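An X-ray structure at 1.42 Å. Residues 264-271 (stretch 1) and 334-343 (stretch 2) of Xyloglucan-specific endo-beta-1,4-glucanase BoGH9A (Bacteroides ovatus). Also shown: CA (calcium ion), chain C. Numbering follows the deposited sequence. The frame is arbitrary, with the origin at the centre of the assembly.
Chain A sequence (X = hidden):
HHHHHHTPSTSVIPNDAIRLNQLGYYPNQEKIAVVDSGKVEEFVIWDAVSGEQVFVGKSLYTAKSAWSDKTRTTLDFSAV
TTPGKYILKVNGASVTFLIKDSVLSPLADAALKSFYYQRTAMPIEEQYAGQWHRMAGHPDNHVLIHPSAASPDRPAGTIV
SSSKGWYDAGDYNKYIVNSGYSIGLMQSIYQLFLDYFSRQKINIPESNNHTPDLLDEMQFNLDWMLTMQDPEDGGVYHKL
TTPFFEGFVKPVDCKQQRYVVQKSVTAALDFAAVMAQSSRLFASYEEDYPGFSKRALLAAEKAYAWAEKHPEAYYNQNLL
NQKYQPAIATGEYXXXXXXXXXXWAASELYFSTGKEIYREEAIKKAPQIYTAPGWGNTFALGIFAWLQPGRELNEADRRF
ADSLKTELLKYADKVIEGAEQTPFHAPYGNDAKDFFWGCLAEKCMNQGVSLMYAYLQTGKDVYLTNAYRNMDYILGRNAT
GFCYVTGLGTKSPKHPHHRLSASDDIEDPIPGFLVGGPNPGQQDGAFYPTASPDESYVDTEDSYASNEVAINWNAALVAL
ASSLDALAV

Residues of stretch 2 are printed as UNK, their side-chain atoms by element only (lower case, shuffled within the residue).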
# COMPACT_ATOMS: atom_id res chain seq x y z
N SER A 264 -19.35 -10.91 -6.63
CA SER A 264 -18.52 -10.78 -7.83
C SER A 264 -17.42 -11.84 -7.83
O SER A 264 -17.03 -12.34 -6.78
CB SER A 264 -17.90 -9.40 -7.93
OG SER A 264 -16.94 -9.22 -6.90
N VAL A 265 -16.94 -12.17 -9.02
CA VAL A 265 -15.92 -13.20 -9.17
C VAL A 265 -14.61 -12.71 -8.57
O VAL A 265 -13.89 -13.48 -7.93
CB VAL A 265 -15.75 -13.61 -10.65
CG1 VAL A 265 -15.27 -12.46 -11.51
CG2 VAL A 265 -14.86 -14.81 -10.78
N THR A 266 -14.33 -11.42 -8.73
CA THR A 266 -13.09 -10.85 -8.21
C THR A 266 -13.13 -10.77 -6.67
O THR A 266 -12.14 -11.06 -6.00
CB THR A 266 -12.82 -9.49 -8.82
OG1 THR A 266 -14.03 -8.72 -8.78
CG2 THR A 266 -12.37 -9.64 -10.25
N ALA A 267 -14.26 -10.40 -6.10
CA ALA A 267 -14.39 -10.46 -4.65
C ALA A 267 -14.16 -11.87 -4.11
O ALA A 267 -13.45 -12.07 -3.12
CB ALA A 267 -15.75 -9.94 -4.20
N ALA A 268 -14.79 -12.84 -4.76
CA ALA A 268 -14.65 -14.21 -4.34
C ALA A 268 -13.19 -14.67 -4.41
O ALA A 268 -12.72 -15.33 -3.50
CB ALA A 268 -15.53 -15.11 -5.18
N LEU A 269 -12.52 -14.32 -5.50
CA LEU A 269 -11.14 -14.75 -5.68
C LEU A 269 -10.14 -14.02 -4.76
O LEU A 269 -9.25 -14.65 -4.20
CB LEU A 269 -10.72 -14.62 -7.13
CG LEU A 269 -11.43 -15.63 -8.04
CD1 LEU A 269 -11.19 -15.27 -9.47
CD2 LEU A 269 -10.94 -17.03 -7.76
N ASP A 270 -10.29 -12.71 -4.61
CA ASP A 270 -9.38 -11.99 -3.70
C ASP A 270 -9.63 -12.46 -2.26
O ASP A 270 -8.69 -12.62 -1.47
CB ASP A 270 -9.60 -10.50 -3.81
CG ASP A 270 -9.08 -9.93 -5.11
OD1 ASP A 270 -8.19 -10.55 -5.72
OD2 ASP A 270 -9.58 -8.87 -5.57
N PHE A 271 -10.89 -12.74 -1.91
CA PHE A 271 -11.21 -13.37 -0.64
C PHE A 271 -10.53 -14.75 -0.51
O PHE A 271 -9.91 -15.07 0.51
CB PHE A 271 -12.76 -13.52 -0.54
CG PHE A 271 -13.25 -14.24 0.69
CD1 PHE A 271 -13.22 -15.61 0.72
CD2 PHE A 271 -13.80 -13.57 1.76
CE1 PHE A 271 -13.70 -16.31 1.80
CE2 PHE A 271 -14.28 -14.25 2.86
CZ PHE A 271 -14.25 -15.64 2.89
N UNK A 334 -14.29 -2.15 -10.35
CA UNK A 334 -14.75 -3.01 -11.43
C UNK A 334 -13.59 -3.58 -12.21
O UNK A 334 -12.50 -2.99 -12.24
N UNK A 335 -13.83 -4.71 -12.87
CA UNK A 335 -12.77 -5.43 -13.55
C UNK A 335 -13.42 -6.52 -14.40
O UNK A 335 -14.24 -7.27 -13.90
o UNK A 335 -9.78 -7.17 -12.22
c UNK A 335 -10.54 -6.60 -13.04
c UNK A 335 -11.86 -6.07 -12.49
o UNK A 335 -10.21 -6.43 -14.24
N UNK A 336 -13.04 -6.58 -15.68
CA UNK A 336 -13.52 -7.66 -16.55
C UNK A 336 -12.43 -8.67 -16.89
O UNK A 336 -12.61 -9.53 -17.76
c UNK A 336 -15.33 -6.27 -17.58
c UNK A 336 -14.11 -7.11 -17.87
o UNK A 336 -13.13 -6.32 -18.54
N UNK A 337 -11.31 -8.58 -16.18
CA UNK A 337 -10.17 -9.48 -16.39
C UNK A 337 -9.83 -10.15 -15.07
O UNK A 337 -9.12 -9.58 -14.24
n UNK A 337 -9.68 -6.85 -18.47
c UNK A 337 -8.96 -8.71 -16.93
c UNK A 337 -9.75 -6.59 -19.77
c UNK A 337 -9.18 -8.12 -18.29
n UNK A 337 -9.32 -7.65 -20.43
c UNK A 337 -8.95 -8.61 -19.53
N UNK A 338 -10.33 -11.36 -14.89
CA UNK A 338 -10.18 -12.10 -13.64
C UNK A 338 -9.05 -13.14 -13.66
O UNK A 338 -8.85 -13.88 -12.68
c UNK A 338 -11.50 -12.75 -13.27
N UNK A 339 -8.31 -13.23 -14.76
CA UNK A 339 -7.26 -14.26 -14.85
C UNK A 339 -6.24 -14.11 -13.72
O UNK A 339 -5.80 -15.12 -13.14
c UNK A 339 -7.29 -14.83 -17.34
o UNK A 339 -8.36 -15.43 -17.10
c UNK A 339 -6.51 -14.20 -16.19
o UNK A 339 -6.82 -14.73 -18.49
N UNK A 340 -5.88 -12.87 -13.42
CA UNK A 340 -4.85 -12.62 -12.41
C UNK A 340 -5.31 -12.98 -11.00
O UNK A 340 -4.53 -13.49 -10.18
c UNK A 340 -4.34 -11.17 -12.46
o UNK A 340 -6.18 -10.04 -13.49
o UNK A 340 -5.63 -9.41 -11.47
c UNK A 340 -5.47 -10.15 -12.47
N UNK A 341 -6.60 -12.76 -10.71
CA UNK A 341 -7.17 -13.14 -9.43
C UNK A 341 -7.26 -14.68 -9.35
O UNK A 341 -7.02 -15.27 -8.30
c UNK A 341 -8.49 -10.95 -8.95
c UNK A 341 -8.54 -12.47 -9.22
c UNK A 341 -8.35 -10.09 -10.20
o UNK A 341 -8.36 -10.63 -11.33
o UNK A 341 -8.22 -8.85 -10.06
N UNK A 342 -7.62 -15.34 -10.46
CA UNK A 342 -7.59 -16.80 -10.49
C UNK A 342 -6.16 -17.29 -10.23
O UNK A 342 -5.95 -18.21 -9.44
c UNK A 342 -11.56 -18.77 -11.14
c UNK A 342 -8.13 -17.33 -11.84
c UNK A 342 -11.81 -16.97 -12.68
c UNK A 342 -10.43 -16.75 -12.65
c UNK A 342 -12.36 -17.99 -11.91
c UNK A 342 -10.19 -18.55 -11.12
c UNK A 342 -9.62 -17.55 -11.87
N UNK A 343 -5.18 -16.63 -10.85
CA UNK A 343 -3.78 -17.05 -10.66
C UNK A 343 -3.35 -16.91 -9.22
O UNK A 343 -2.75 -17.82 -8.63
c UNK A 343 -1.40 -16.54 -11.33
c UNK A 343 -2.85 -16.25 -11.55
c UNK A 343 -0.88 -17.74 -11.75
c UNK A 343 0.77 -15.91 -10.53
c UNK A 343 0.45 -18.03 -11.57
c UNK A 343 -0.56 -15.62 -10.72
c UNK A 343 1.28 -17.12 -10.96
CA CA C . -7.80 -8.49 -12.51
O HOH W 1 -8.79 -7.77 -7.79
O HOH W 2 -7.47 -7.03 -14.46

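Position 334 has no side-chain atoms. It is Gly 334, and it does not touch stretch 1.

Position 335 has two carbons, the second carrying two oxygens. One oxygen lies near the methyl of Thr 266. That short carboxylate makes it Asp 335. OD2 of Asp 335 lies 2.4 Å from the calcium ion and 4.1 Å from Thr 266 CG2. OD1 accepts a hydrogen bond from the backbone N of position 337 at 3.1 Å.

Position 336 has one carbon that carries an oxygen and a second carbon. It does not touch stretch 1. This branching identifies Thr 336.

Position 337 has one carbon followed by a five-membered ring of three carbons and two nitrogens. It is His 337. CB points away from stretch 1, but the backbone O of His 337 binds the calcium at 2.4 Å.

Position 338 has a single side-chain carbon, which meets Val 265. It is Ala 338. Its CB points toward stretch 1 and lies 4.2 Å from Val 265 CG1.

Position 339 again has two carbons, the second with two oxygens. It is Asp 339, which is exposed and makes no contact with stretch 1.

Position 340 shows the same pattern of atoms and is Asp 340. Both oxygens bind the calcium, OD1 at 2.4 Å and OD2 at 2.6 Å. It makes no contact with stretch 1.

Position 341 has three carbons, the third carrying two oxygens. It packs on Thr 266, Leu 269 and Asp 270. The longer chain marks Glu 341. OE1 and OE2 each bind the calcium at 2.5 Å. CB of Glu 341 packs 3.7 Å from Leu 269 CB, and its CD lies 4.0 Å from Thr 266 CG2. Water 1 lies 2.6 Å from Glu 341 OE2 and 2.6 Å from Asp 270 OD2 and bridges the two carboxylates.

Position 342 has one carbon and a ring of six carbons with no oxygen. The ring meets Leu 269 and Val 265. It is Phe 342. Leu 269 CD1 sits over one ring face, 3.5 Å from the centroid, in a CH-pi contact. Val 265 CG2 is 4.2 Å from CE2 of Phe 342.

Position 343 has one carbon and a ring of six carbons, with no oxygen. It is Phe 343, out of reach of stretch 1.

The two helices run in nearly the same direction, 24° apart. No direct hydrogen bond joins the stretches. Val 265, Thr 266 and Leu 269 supply most of the packing surface; Asp 270 adds a smaller part. Calcium gathers the carboxylates of Asp 335, Asp 340 and Glu 341, whose close oxygens would otherwise repel one another. Glu 341 links both parts: its carboxylate holds the metal while its carbons pack against stretch 1.

Stretch 2 (334-343) GDTHADDEFF
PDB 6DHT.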